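Local coordinates for response regulator CheY-like protein (Mesorhizobium loti, PDB 3SNK) that forms the CheY-like receiver domain of a longer pilus assembly protein whose remainder probably binds and hydrolyses ATP, at residues P24-D29 and I62-L67; D112-P117 and L124-F129; L90-D95 and R103-M108; V17-S22 and R28-R33. All coordinates share one frame; numbering follows the deposited sequence.

Interaction 1 (P24-D29 and I62-L67); sequences PNFKRD and IVILDL
The Phe26 ring and the Asp66 carboxylate overlap with their planes 44° apart. Asp66 CG stands 3.9 Å above one ring face, displaced toward the rim, while the Ile64 CG2 methyl comes in at the ring edge, 4.1 Å from Phe26 CZ. The closest approach is made by the methylene: Asp66 CB lies 3.5 Å from Phe26 CE2. Asp66 OD2 reaches back over the inner end of the ring, 3.6 Å from Phe26 CD2, so the two side chains pass each other in opposite directions. Both are extended away from their own backbone nitrogens (chi1 177° in each), which sends the ring from helix 24-36 toward the sheet and the carboxylate from strand 62-68 toward the helix. No hydrogen bond crosses the contact. The polar work of Asp66 is done elsewhere: OD2 is hydrogen-bonded to Ser21 and salt-bridged to Lys116, and OD1 has a weak bond from the Gly68 amide. Leu19, Val93 and Leu118 also touch the ring. Asp66 near the end of this strand probably corresponds to the phosphoacceptor aspartate of receiver domains, and Lys116 to their conserved lysine. The chemistry is thus divided: an aromatic ring shields one flank of the carboxylate by van der Waals contact, whereas Ser21 and Lys116 hold its OD2 by directed bonds.

Interaction 2 (D112-P117 and L124-F129); sequences DWLHKP and LNAVTF
Ala126 puts its methyl over the carboxylate of Asp112, the place where helix 120-129 comes down on edge strand 112-115. Followed from its start, segment 124-129 begins with Leu124, which packs on Leu34 and Leu37 rather than on the strand. Its carbonyl oxygen is gripped twice one turn later, by the Thr128 amide and by Thr128 OG1. Asn125 leads away from the strand. Ala126 then carries the contact: its CB is 3.4 Å from Asp112 OD2 and 4.0 Å from OD1, and it sits above the plane of the group rather than beside either oxygen. Asp112 reaches it with CG lying beside the backbone N (chi1 -54°), the carboxylate turned broadside to the methyl. OD2 is also hydrogen-bonded to a residue adjoining the segments, so its polar need is met away from the methyl. The same CB lies 4.5 Å from Leu114 CD1, a looser touch, so one small residue meets the two strand residues that face the helix. Val127 points away from segment 112-117 and packs on Ile91 and Leu34. Thr128 turns its hydroxyl back on the helix: with Thr128 chi1 at 62°, OG1 donates to Leu124 O over 2.7 Å, with a C=O...donor angle of 144°. A last helix packed on the last parallel strand, joined to it by a loop that opens with Lys116 and cis-Pro117, is characteristic of the CheY-like receiver fold.

Interaction 3 (L90-D95 and R103-M108); sequences LIAVSD and RVLVRM
Leu90 and Met108 cross at an angle, the isobutyl group of the strand residue meeting both the backbone and the end of the other chain. Leu90 CD2 is 3.6 Å from the Met108 carbonyl oxygen and 4.1 Å from its CE methyl. Met108 is a selenomethionine, and its chain bends at the selenium (chi3 88°), which turns CE back toward the sheet, where Leu65 also receives it. The carbonyl oxygen that touches Leu90 has its polar partner in Arg82, whose NE donates to it. Two residues further along the strand, the pairing is methyl to methyl: Ala92 CB stands 3.7 Å from Leu105 CD1. Leu105 extends away from its backbone nitrogen (chi1 -175°), sending the side chain from the helix to the short Ala92 on the strand. The two pairs belong to a beta-alpha-beta crossover in which strand 90-94 leads through helix 99-107 to strand 112-115, the parallel neighbour in the sheet. Leu105 touches both strands of that unit, resting on Trp113 as well. Where strand 90-94 runs out, Ser94 OG donates to Asp95 O over 2.7 Å, in the plane of the carbonyl and with a C=O...donor angle of 147°. Ser94 probably corresponds to the serine or threonine that receiver domains commonly carry near the phosphoacceptor site.

Interaction 4 (V17-S22 and R28-R33); sequences VALFSS and RDVATR
Leu19 straddles one branch of Val30: its two methyls, CD1 and CD2, lie 4.0 and 3.9 Å from Val30 CG1. CD2 also rests against the valine's branching carbon, 4.0 Å from Val30 CB, and comes within 4.3 Å of the Ala31 amide nitrogen, so the leucine fits against the turn of helix as well as against the side chain. The side chains lie aslant to each other. In Val30 it is the branch extended from the backbone nitrogen (CG1, chi1 169°) that reaches the strand, while Leu19 projects from strand 15-20 in the same extended way (chi1 173°). Leu19 is flanked on the sheet by Val44 and Ile64, and Phe26 of the same helix packs on it too. The outer side of the helix is polar. Arg28 O accepts from the Thr32 amide and from Thr32 OG1, the latter at 2.6 Å, and the two donors approach from opposite faces of the carbonyl plane. A long salt bridge of 3.9 Å joins Arg28 NH1 to Asp29 OD1. Helix and strand form the first half of the beta-alpha-beta unit that continues into strand 40-45. Since the side-chain contact is aliphatic, with only a looser approach to a backbone nitrogen and no hydrogen bond across the segments, helix 24-36 is held to strand 15-20 here by hydrophobic burial and close fit, while the Thr32 and Arg28 bonds stay within segment 28-33.

The four contacts fasten helices to one parallel sheet of order 2-1-3-4-5, the receiver fold. Interaction 4 opens first along the chain and overlaps interaction 1 at Arg28 and Asp29; interactions 3 and 2 follow in turn. Interactions 1 and 4 share helix 24-36, with centres about 4 Å apart. Strand 90-94 of interaction 3 lies between strands 62-68 and 112-115, tying it to interactions 1 and 2. Interactions 3 and 4, with centres about 17 Å apart, lie on opposite sides of the chain's centre. Asp66, Ser21 and Lys116 bring interactions 1, 4 and 2 together at the strand ends, where receivers have their phosphorylation site; no phosphorylation is established here.

Interaction 1 (P24-D29 and I62-L67)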
loop_
_atom_site.group_PDB
_atom_site.type_symbol
_atom_site.label_atom_id
_atom_site.label_comp_id
_atom_site.label_asym_id
_atom_site.label_seq_id
_atom_site.Cartn_x
_atom_site.Cartn_y
_atom_site.Cartn_z
ATOM N N PRO A 24 0.169 12.629 6.234
ATOM C CA PRO A 24 1.042 13.454 5.379
ATOM C C PRO A 24 2.536 13.188 5.529
ATOM O O PRO A 24 3.266 13.415 4.568
ATOM C CB PRO A 24 0.716 14.885 5.799
ATOM C CG PRO A 24 0.022 14.774 7.100
ATOM C CD PRO A 24 -0.687 13.468 7.093
ATOM N N ASN A 25 3.001 12.778 6.727
ATOM C CA ASN A 25 4.422 12.527 6.971
ATOM C C ASN A 25 4.868 11.279 6.226
ATOM O O ASN A 25 5.920 11.283 5.589
ATOM C CB ASN A 25 4.721 12.408 8.471
ATOM C CG ASN A 25 4.373 13.653 9.256
ATOM O OD1 ASN A 25 4.962 14.722 9.065
ATOM N ND2 ASN A 25 3.387 13.547 10.139
ATOM N N PHE A 26 4.046 10.234 6.287
ATOM C CA PHE A 26 4.256 8.956 5.634
ATOM C C PHE A 26 4.268 9.119 4.103
ATOM O O PHE A 26 5.117 8.520 3.450
ATOM C CB PHE A 26 3.147 7.974 6.071
ATOM C CG PHE A 26 3.191 6.619 5.420
ATOM C CD1 PHE A 26 4.000 5.615 5.927
ATOM C CD2 PHE A 26 2.391 6.331 4.324
ATOM C CE1 PHE A 26 4.040 4.365 5.326
ATOM C CE2 PHE A 26 2.440 5.079 3.717
ATOM C CZ PHE A 26 3.267 4.107 4.222
ATOM N N LYS A 27 3.305 9.885 3.542
ATOM C CA LYS A 27 3.166 10.140 2.089
ATOM C C LYS A 27 4.477 10.748 1.529
ATOM O O LYS A 27 5.044 10.223 0.580
ATOM C CB LYS A 27 1.993 11.112 1.815
ATOM C CG LYS A 27 0.589 10.512 1.859
ATOM C CD LYS A 27 -0.465 11.645 1.748
ATOM C CE LYS A 27 -1.605 11.317 0.804
ATOM N NZ LYS A 27 -2.689 12.349 0.801
ATOM N N ARG A 28 4.921 11.846 2.126
ATOM C CA ARG A 28 6.143 12.570 1.752
ATOM C C ARG A 28 7.375 11.651 1.856
ATOM O O ARG A 28 8.174 11.604 0.926
ATOM C CB ARG A 28 6.317 13.801 2.651
ATOM C CG ARG A 28 7.449 14.813 2.248
ATOM C CD ARG A 28 8.887 14.355 2.474
ATOM N NE ARG A 28 9.881 15.422 2.244
ATOM C CZ ARG A 28 11.200 15.250 2.320
ATOM N NH1 ARG A 28 11.706 14.060 2.621
ATOM N NH2 ARG A 28 12.021 16.268 2.088
ATOM N N ASP A 29 7.526 10.931 2.977
ATOM C CA ASP A 29 8.719 10.121 3.207
ATOM C C ASP A 29 8.797 8.914 2.296
ATOM O O ASP A 29 9.872 8.636 1.785
ATOM C CB ASP A 29 8.851 9.709 4.670
ATOM C CG ASP A 29 9.139 10.866 5.622
ATOM O OD1 ASP A 29 9.925 11.793 5.239
ATOM O OD2 ASP A 29 8.617 10.839 6.759
ATOM N N ILE A 62 2.974 -2.085 -7.968
ATOM C CA ILE A 62 2.891 -2.281 -6.518
ATOM C C ILE A 62 1.932 -1.291 -5.932
ATOM O O ILE A 62 1.936 -0.127 -6.329
ATOM C CB ILE A 62 4.299 -2.098 -5.828
ATOM C CG1 ILE A 62 5.343 -3.073 -6.351
ATOM C CG2 ILE A 62 4.220 -2.176 -4.292
ATOM C CD1 ILE A 62 6.719 -2.477 -6.348
ATOM N N VAL A 63 1.188 -1.723 -4.918
ATOM C CA VAL A 63 0.314 -0.871 -4.128
ATOM C C VAL A 63 0.876 -0.798 -2.707
ATOM O O VAL A 63 1.286 -1.817 -2.148
ATOM C CB VAL A 63 -1.155 -1.364 -4.141
ATOM C CG1 VAL A 63 -2.015 -0.612 -3.130
ATOM C CG2 VAL A 63 -1.747 -1.211 -5.526
ATOM N N ILE A 64 0.899 0.395 -2.126
ATOM C CA ILE A 64 1.300 0.587 -0.731
ATOM C C ILE A 64 0.098 1.153 -0.032
ATOM O O ILE A 64 -0.405 2.231 -0.392
ATOM C CB ILE A 64 2.578 1.408 -0.511
ATOM C CG1 ILE A 64 3.771 0.730 -1.217
ATOM C CG2 ILE A 64 2.858 1.577 1.001
ATOM C CD1 ILE A 64 5.000 1.571 -1.350
ATOM N N LEU A 65 -0.415 0.394 0.918
ATOM C CA LEU A 65 -1.633 0.814 1.579
ATOM C C LEU A 65 -1.356 1.087 3.058
ATOM O O LEU A 65 -0.978 0.194 3.811
ATOM C CB LEU A 65 -2.750 -0.230 1.368
ATOM C CG LEU A 65 -4.106 0.028 2.034
ATOM C CD1 LEU A 65 -4.795 1.282 1.462
ATOM C CD2 LEU A 65 -4.998 -1.185 1.891
ATOM N N ASP A 66 -1.487 2.361 3.435
ATOM C CA ASP A 66 -1.335 2.779 4.826
ATOM C C ASP A 66 -2.693 2.676 5.497
ATOM O O ASP A 66 -3.558 3.520 5.270
ATOM C CB ASP A 66 -0.780 4.213 4.928
ATOM C CG ASP A 66 -0.646 4.769 6.341
ATOM O OD1 ASP A 66 -0.675 3.961 7.309
ATOM O OD2 ASP A 66 -0.437 6.010 6.479
ATOM N N LEU A 67 -2.874 1.632 6.303
ATOM C CA LEU A 67 -4.109 1.347 7.027
ATOM C C LEU A 67 -4.227 2.157 8.324
ATOM O O LEU A 67 -5.338 2.343 8.821
ATOM C CB LEU A 67 -4.182 -0.153 7.335
ATOM C CG LEU A 67 -4.335 -1.047 6.111
ATOM C CD1 LEU A 67 -3.890 -2.431 6.410
ATOM C CD2 LEU A 67 -5.782 -1.030 5.618
#

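Interaction 2 (D112-P117 and L124-F129)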
loop_
_atom_site.group_PDB
_atom_site.type_symbol
_atom_site.label_atom_id
_atom_site.label_comp_id
_atom_site.label_asym_id
_atom_site.label_seq_id
_atom_site.Cartn_x
_atom_site.Cartn_y
_atom_site.Cartn_z
ATOM N N ASP A 112 3.668 -7.947 2.284
ATOM C CA ASP A 112 4.395 -7.495 3.452
ATOM C C ASP A 112 3.487 -6.725 4.424
ATOM O O ASP A 112 2.624 -5.969 4.000
ATOM C CB ASP A 112 5.607 -6.627 3.028
ATOM C CG ASP A 112 6.558 -7.289 2.024
ATOM O OD1 ASP A 112 7.447 -8.044 2.458
ATOM O OD2 ASP A 112 6.412 -7.036 0.804
ATOM N N TRP A 113 3.700 -6.933 5.725
ATOM C CA TRP A 113 3.013 -6.236 6.809
ATOM C C TRP A 113 4.016 -5.359 7.583
ATOM O O TRP A 113 4.686 -5.848 8.485
ATOM C CB TRP A 113 2.362 -7.222 7.768
ATOM C CG TRP A 113 1.199 -8.033 7.275
ATOM C CD1 TRP A 113 0.660 -8.064 6.019
ATOM C CD2 TRP A 113 0.484 -8.996 8.047
ATOM N NE1 TRP A 113 -0.355 -8.993 5.966
ATOM C CE2 TRP A 113 -0.493 -9.571 7.205
ATOM C CE3 TRP A 113 0.557 -9.411 9.391
ATOM C CZ2 TRP A 113 -1.409 -10.521 7.668
ATOM C CZ3 TRP A 113 -0.342 -10.363 9.842
ATOM C CH2 TRP A 113 -1.298 -10.921 8.981
ATOM N N LEU A 114 4.115 -4.080 7.243
ATOM C CA LEU A 114 5.072 -3.194 7.900
ATOM C C LEU A 114 4.394 -2.428 9.019
ATOM O O LEU A 114 3.223 -2.062 8.902
ATOM C CB LEU A 114 5.727 -2.252 6.877
ATOM C CG LEU A 114 6.352 -2.945 5.626
ATOM C CD1 LEU A 114 6.831 -1.917 4.610
ATOM C CD2 LEU A 114 7.505 -3.885 6.006
ATOM N N HIS A 115 5.107 -2.255 10.136
ATOM C CA HIS A 115 4.621 -1.598 11.347
ATOM C C HIS A 115 5.240 -0.204 11.462
ATOM O O HIS A 115 6.454 -0.058 11.315
ATOM C CB HIS A 115 4.943 -2.488 12.571
ATOM C CG HIS A 115 4.383 -2.006 13.878
ATOM N ND1 HIS A 115 3.027 -2.090 14.165
ATOM C CD2 HIS A 115 5.029 -1.512 14.966
ATOM C CE1 HIS A 115 2.886 -1.606 15.393
ATOM N NE2 HIS A 115 4.062 -1.240 15.916
ATOM N N LYS A 116 4.395 0.817 11.710
ATOM C CA LYS A 116 4.778 2.226 11.846
ATOM C C LYS A 116 5.478 2.514 13.194
ATOM O O LYS A 116 5.015 2.012 14.223
ATOM C CB LYS A 116 3.548 3.124 11.714
ATOM C CG LYS A 116 3.378 3.765 10.350
ATOM C CD LYS A 116 2.172 4.695 10.353
ATOM C CE LYS A 116 1.926 5.362 9.026
ATOM N NZ LYS A 116 0.741 6.248 9.092
ATOM N N PRO A 117 6.564 3.333 13.240
ATOM C CA PRO A 117 7.242 4.021 12.120
ATOM C C PRO A 117 8.115 3.056 11.324
ATOM O O PRO A 117 8.906 2.313 11.914
ATOM C CB PRO A 117 8.065 5.111 12.832
ATOM C CG PRO A 117 8.383 4.535 14.179
ATOM C CD PRO A 117 7.226 3.625 14.535
ATOM N N LEU A 124 12.287 -0.560 1.425
ATOM C CA LEU A 124 13.080 -0.822 0.216
ATOM C C LEU A 124 13.246 -2.316 -0.003
ATOM O O LEU A 124 13.286 -2.738 -1.152
ATOM C CB LEU A 124 14.462 -0.121 0.232
ATOM C CG LEU A 124 14.509 1.399 0.555
ATOM C CD1 LEU A 124 15.930 1.946 0.456
ATOM C CD2 LEU A 124 13.557 2.216 -0.315
ATOM N N ASN A 125 13.303 -3.119 1.077
ATOM C CA ASN A 125 13.381 -4.573 0.973
ATOM C C ASN A 125 12.074 -5.130 0.408
ATOM O O ASN A 125 12.098 -6.013 -0.454
ATOM C CB ASN A 125 13.666 -5.201 2.337
ATOM C CG ASN A 125 15.114 -5.160 2.779
ATOM O OD1 ASN A 125 15.937 -4.356 2.308
ATOM N ND2 ASN A 125 15.446 -6.027 3.726
ATOM N N ALA A 126 10.933 -4.591 0.882
ATOM C CA ALA A 126 9.605 -5.015 0.449
ATOM C C ALA A 126 9.352 -4.658 -1.021
ATOM O O ALA A 126 8.904 -5.511 -1.774
ATOM C CB ALA A 126 8.548 -4.398 1.339
ATOM N N VAL A 127 9.701 -3.447 -1.448
ATOM C CA VAL A 127 9.464 -3.010 -2.825
ATOM C C VAL A 127 10.416 -3.722 -3.833
ATOM O O VAL A 127 9.944 -4.174 -4.878
ATOM C CB VAL A 127 9.525 -1.458 -2.945
ATOM C CG1 VAL A 127 9.333 -1.004 -4.390
ATOM C CG2 VAL A 127 8.457 -0.814 -2.067
ATOM N N THR A 128 11.729 -3.809 -3.524
ATOM C CA THR A 128 12.730 -4.394 -4.427
ATOM C C THR A 128 12.593 -5.897 -4.562
ATOM O O THR A 128 13.020 -6.428 -5.585
ATOM C CB THR A 128 14.169 -4.029 -4.042
ATOM O OG1 THR A 128 14.455 -4.534 -2.739
ATOM C CG2 THR A 128 14.449 -2.526 -4.157
ATOM N N PHE A 129 11.987 -6.578 -3.568
ATOM C CA PHE A 129 11.716 -8.019 -3.613
ATOM C C PHE A 129 10.831 -8.367 -4.824
ATOM O O PHE A 129 10.966 -9.452 -5.389
ATOM C CB PHE A 129 11.032 -8.487 -2.313
ATOM C CG PHE A 129 10.647 -9.950 -2.284
ATOM C CD1 PHE A 129 11.577 -10.924 -1.935
ATOM C CD2 PHE A 129 9.362 -10.355 -2.633
ATOM C CE1 PHE A 129 11.233 -12.280 -1.950
ATOM C CE2 PHE A 129 9.015 -11.712 -2.644
ATOM C CZ PHE A 129 9.955 -12.666 -2.302
#

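Interaction 3 (L90-D95 and R103-M108)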
loop_
_atom_site.group_PDB
_atom_site.type_symbol
_atom_site.label_atom_id
_atom_site.label_comp_id
_atom_site.label_asym_id
_atom_site.label_seq_id
_atom_site.Cartn_x
_atom_site.Cartn_y
_atom_site.Cartn_z
ATOM N N LEU A 90 0.820 -6.102 -2.740
ATOM C CA LEU A 90 0.266 -5.132 -1.836
ATOM C C LEU A 90 1.127 -5.076 -0.595
ATOM O O LEU A 90 1.415 -6.109 0.022
ATOM C CB LEU A 90 -1.203 -5.506 -1.506
ATOM C CG LEU A 90 -1.890 -4.761 -0.328
ATOM C CD1 LEU A 90 -2.052 -3.303 -0.634
ATOM C CD2 LEU A 90 -3.302 -5.346 -0.056
ATOM N N ILE A 91 1.602 -3.885 -0.269
ATOM C CA ILE A 91 2.419 -3.710 0.938
ATOM C C ILE A 91 1.529 -3.014 1.925
ATOM O O ILE A 91 1.031 -1.923 1.630
ATOM C CB ILE A 91 3.774 -3.001 0.690
ATOM C CG1 ILE A 91 4.665 -3.877 -0.208
ATOM C CG2 ILE A 91 4.486 -2.701 2.029
ATOM C CD1 ILE A 91 5.809 -3.121 -0.917
ATOM N N ALA A 92 1.264 -3.673 3.060
ATOM C CA ALA A 92 0.394 -3.072 4.071
ATOM C C ALA A 92 1.225 -2.461 5.179
ATOM O O ALA A 92 2.178 -3.067 5.662
ATOM C CB ALA A 92 -0.563 -4.105 4.634
ATOM N N VAL A 93 0.870 -1.223 5.550
ATOM C CA VAL A 93 1.496 -0.490 6.635
ATOM C C VAL A 93 0.384 -0.181 7.618
ATOM O O VAL A 93 -0.666 0.360 7.246
ATOM C CB VAL A 93 2.276 0.785 6.188
ATOM C CG1 VAL A 93 3.054 1.392 7.358
ATOM C CG2 VAL A 93 3.210 0.481 5.023
ATOM N N SER A 94 0.597 -0.543 8.873
ATOM C CA SER A 94 -0.390 -0.254 9.893
ATOM C C SER A 94 0.265 -0.112 11.236
ATOM O O SER A 94 1.420 -0.504 11.421
ATOM C CB SER A 94 -1.436 -1.371 9.946
ATOM O OG SER A 94 -0.932 -2.519 10.614
ATOM N N ASP A 95 -0.504 0.394 12.199
ATOM C CA ASP A 95 -0.124 0.398 13.610
ATOM C C ASP A 95 -0.583 -0.985 14.107
ATOM O O ASP A 95 -0.872 -1.838 13.266
ATOM C CB ASP A 95 -0.783 1.582 14.339
ATOM C CG ASP A 95 -0.225 2.930 13.920
ATOM O OD1 ASP A 95 0.958 3.215 14.249
ATOM O OD2 ASP A 95 -0.966 3.704 13.268
ATOM N N ARG A 103 -7.582 -10.703 10.550
ATOM C CA ARG A 103 -8.354 -11.613 9.707
ATOM C C ARG A 103 -8.653 -11.001 8.335
ATOM O O ARG A 103 -8.520 -11.683 7.317
ATOM C CB ARG A 103 -9.677 -11.967 10.382
ATOM C CG ARG A 103 -9.627 -13.210 11.218
ATOM C CD ARG A 103 -10.631 -14.249 10.761
ATOM N NE ARG A 103 -10.417 -15.506 11.477
ATOM C CZ ARG A 103 -10.058 -16.655 10.913
ATOM N NH1 ARG A 103 -9.915 -16.740 9.592
ATOM N NH2 ARG A 103 -9.867 -17.735 11.661
ATOM N N VAL A 104 -9.073 -9.715 8.320
ATOM C CA VAL A 104 -9.380 -8.965 7.101
ATOM C C VAL A 104 -8.084 -8.767 6.354
ATOM O O VAL A 104 -8.056 -9.011 5.149
ATOM C CB VAL A 104 -10.102 -7.612 7.364
ATOM C CG1 VAL A 104 -10.393 -6.892 6.054
ATOM C CG2 VAL A 104 -11.389 -7.811 8.161
ATOM N N LEU A 105 -7.005 -8.337 7.073
ATOM C CA LEU A 105 -5.683 -8.130 6.487
ATOM C C LEU A 105 -5.168 -9.434 5.830
ATOM O O LEU A 105 -4.636 -9.387 4.729
ATOM C CB LEU A 105 -4.657 -7.569 7.502
ATOM C CG LEU A 105 -3.266 -7.221 6.935
ATOM C CD1 LEU A 105 -3.350 -6.214 5.789
ATOM C CD2 LEU A 105 -2.349 -6.707 8.002
ATOM N N VAL A 106 -5.361 -10.584 6.483
ATOM C CA VAL A 106 -4.973 -11.874 5.928
ATOM C C VAL A 106 -5.719 -12.090 4.591
ATOM O O VAL A 106 -5.078 -12.436 3.605
ATOM C CB VAL A 106 -5.168 -13.065 6.900
ATOM C CG1 VAL A 106 -5.080 -14.399 6.160
ATOM C CG2 VAL A 106 -4.152 -13.024 8.032
ATOM N N ARG A 107 -7.036 -11.820 4.551
ATOM C CA ARG A 107 -7.843 -12.008 3.347
ATOM C C ARG A 107 -7.448 -11.045 2.241
ATOM O O ARG A 107 -7.661 -11.353 1.076
ATOM C CB ARG A 107 -9.337 -11.865 3.643
ATOM C CG ARG A 107 -9.882 -12.970 4.525
ATOM C CD ARG A 107 -11.389 -13.081 4.398
ATOM N NE ARG A 107 -12.084 -11.894 4.893
ATOM C CZ ARG A 107 -12.465 -11.721 6.155
ATOM N NH1 ARG A 107 -12.213 -12.654 7.066
ATOM N NH2 ARG A 107 -13.099 -10.612 6.515
HETATM N N MSE A 108 -6.887 -9.884 2.598
HETATM C CA MSE A 108 -6.421 -8.901 1.626
HETATM C C MSE A 108 -5.126 -9.322 0.943
HETATM O O MSE A 108 -4.725 -8.679 -0.013
HETATM C CB MSE A 108 -6.302 -7.514 2.244
HETATM C CG MSE A 108 -7.672 -6.852 2.307
HETATM SE SE MSE A 108 -7.361 -5.243 3.184
HETATM C CE MSE A 108 -6.926 -4.215 1.544
#

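Interaction 4 (V17-S22 and R28-R33)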
loop_
_atom_site.group_PDB
_atom_site.type_symbol
_atom_site.label_atom_id
_atom_site.label_comp_id
_atom_site.label_asym_id
_atom_site.label_seq_id
_atom_site.Cartn_x
_atom_site.Cartn_y
_atom_site.Cartn_z
ATOM N N VAL A 17 3.942 2.704 -8.903
ATOM C CA VAL A 17 3.674 2.483 -7.487
ATOM C C VAL A 17 2.478 3.366 -7.124
ATOM O O VAL A 17 2.512 4.598 -7.325
ATOM C CB VAL A 17 4.911 2.752 -6.575
ATOM C CG1 VAL A 17 4.606 2.468 -5.106
ATOM C CG2 VAL A 17 6.142 1.954 -7.027
ATOM N N ALA A 18 1.395 2.733 -6.646
ATOM C CA ALA A 18 0.233 3.466 -6.150
ATOM C C ALA A 18 0.324 3.464 -4.631
ATOM O O ALA A 18 0.454 2.411 -4.025
ATOM C CB ALA A 18 -1.072 2.844 -6.650
ATOM N N LEU A 19 0.410 4.648 -4.031
ATOM C CA LEU A 19 0.507 4.832 -2.586
ATOM C C LEU A 19 -0.795 5.464 -2.065
ATOM O O LEU A 19 -1.277 6.454 -2.643
ATOM C CB LEU A 19 1.742 5.716 -2.294
ATOM C CG LEU A 19 1.986 6.196 -0.869
ATOM C CD1 LEU A 19 2.278 5.066 0.049
ATOM C CD2 LEU A 19 3.160 7.163 -0.833
ATOM N N PHE A 20 -1.386 4.858 -1.016
ATOM C CA PHE A 20 -2.651 5.306 -0.399
ATOM C C PHE A 20 -2.406 5.502 1.069
ATOM O O PHE A 20 -1.958 4.570 1.723
ATOM C CB PHE A 20 -3.805 4.284 -0.631
ATOM C CG PHE A 20 -4.092 4.046 -2.089
ATOM C CD1 PHE A 20 -4.859 4.949 -2.818
ATOM C CD2 PHE A 20 -3.535 2.962 -2.756
ATOM C CE1 PHE A 20 -5.042 4.787 -4.187
ATOM C CE2 PHE A 20 -3.779 2.762 -4.115
ATOM C CZ PHE A 20 -4.515 3.686 -4.824
ATOM N N SER A 21 -2.650 6.729 1.578
ATOM C CA SER A 21 -2.397 7.103 2.975
ATOM C C SER A 21 -3.115 8.376 3.365
ATOM O O SER A 21 -3.222 9.278 2.541
ATOM C CB SER A 21 -0.899 7.312 3.191
ATOM O OG SER A 21 -0.586 7.607 4.544
ATOM N N SER A 22 -3.554 8.485 4.629
ATOM C CA SER A 22 -4.154 9.730 5.146
ATOM C C SER A 22 -3.134 10.441 6.081
ATOM O O SER A 22 -3.456 11.449 6.707
ATOM C CB SER A 22 -5.475 9.449 5.859
ATOM O OG SER A 22 -6.522 9.130 4.952
ATOM N N ARG A 28 4.921 11.846 2.126
ATOM C CA ARG A 28 6.143 12.570 1.752
ATOM C C ARG A 28 7.375 11.651 1.856
ATOM O O ARG A 28 8.174 11.604 0.926
ATOM C CB ARG A 28 6.317 13.801 2.651
ATOM C CG ARG A 28 7.449 14.813 2.248
ATOM C CD ARG A 28 8.887 14.355 2.474
ATOM N NE ARG A 28 9.881 15.422 2.244
ATOM C CZ ARG A 28 11.200 15.250 2.320
ATOM N NH1 ARG A 28 11.706 14.060 2.621
ATOM N NH2 ARG A 28 12.021 16.268 2.088
ATOM N N ASP A 29 7.526 10.931 2.977
ATOM C CA ASP A 29 8.719 10.121 3.207
ATOM C C ASP A 29 8.797 8.914 2.296
ATOM O O ASP A 29 9.872 8.636 1.785
ATOM C CB ASP A 29 8.851 9.709 4.670
ATOM C CG ASP A 29 9.139 10.866 5.622
ATOM O OD1 ASP A 29 9.925 11.793 5.239
ATOM O OD2 ASP A 29 8.617 10.839 6.759
ATOM N N VAL A 30 7.700 8.212 2.076
ATOM C CA VAL A 30 7.705 7.046 1.188
ATOM C C VAL A 30 7.902 7.482 -0.271
ATOM O O VAL A 30 8.692 6.854 -0.968
ATOM C CB VAL A 30 6.416 6.176 1.362
ATOM C CG1 VAL A 30 6.287 5.125 0.255
ATOM C CG2 VAL A 30 6.420 5.506 2.733
ATOM N N ALA A 31 7.186 8.532 -0.741
ATOM C CA ALA A 31 7.356 8.975 -2.132
ATOM C C ALA A 31 8.790 9.439 -2.382
ATOM O O ALA A 31 9.355 9.080 -3.407
ATOM C CB ALA A 31 6.380 10.078 -2.490
ATOM N N THR A 32 9.397 10.177 -1.426
ATOM C CA THR A 32 10.775 10.644 -1.532
ATOM C C THR A 32 11.733 9.441 -1.625
ATOM O O THR A 32 12.616 9.434 -2.480
ATOM C CB THR A 32 11.127 11.565 -0.357
ATOM O OG1 THR A 32 10.220 12.668 -0.363
ATOM C CG2 THR A 32 12.535 12.119 -0.439
ATOM N N ARG A 33 11.591 8.470 -0.717
ATOM C CA ARG A 33 12.457 7.276 -0.682
ATOM C C ARG A 33 12.452 6.507 -1.988
ATOM O O ARG A 33 13.516 6.139 -2.496
ATOM C CB ARG A 33 12.055 6.316 0.454
ATOM C CG ARG A 33 12.714 6.678 1.776
ATOM C CD ARG A 33 12.477 5.658 2.868
ATOM N NE ARG A 33 13.027 6.120 4.144
ATOM C CZ ARG A 33 12.302 6.397 5.227
ATOM N NH1 ARG A 33 10.982 6.233 5.213
ATOM N NH2 ARG A 33 12.893 6.820 6.338
#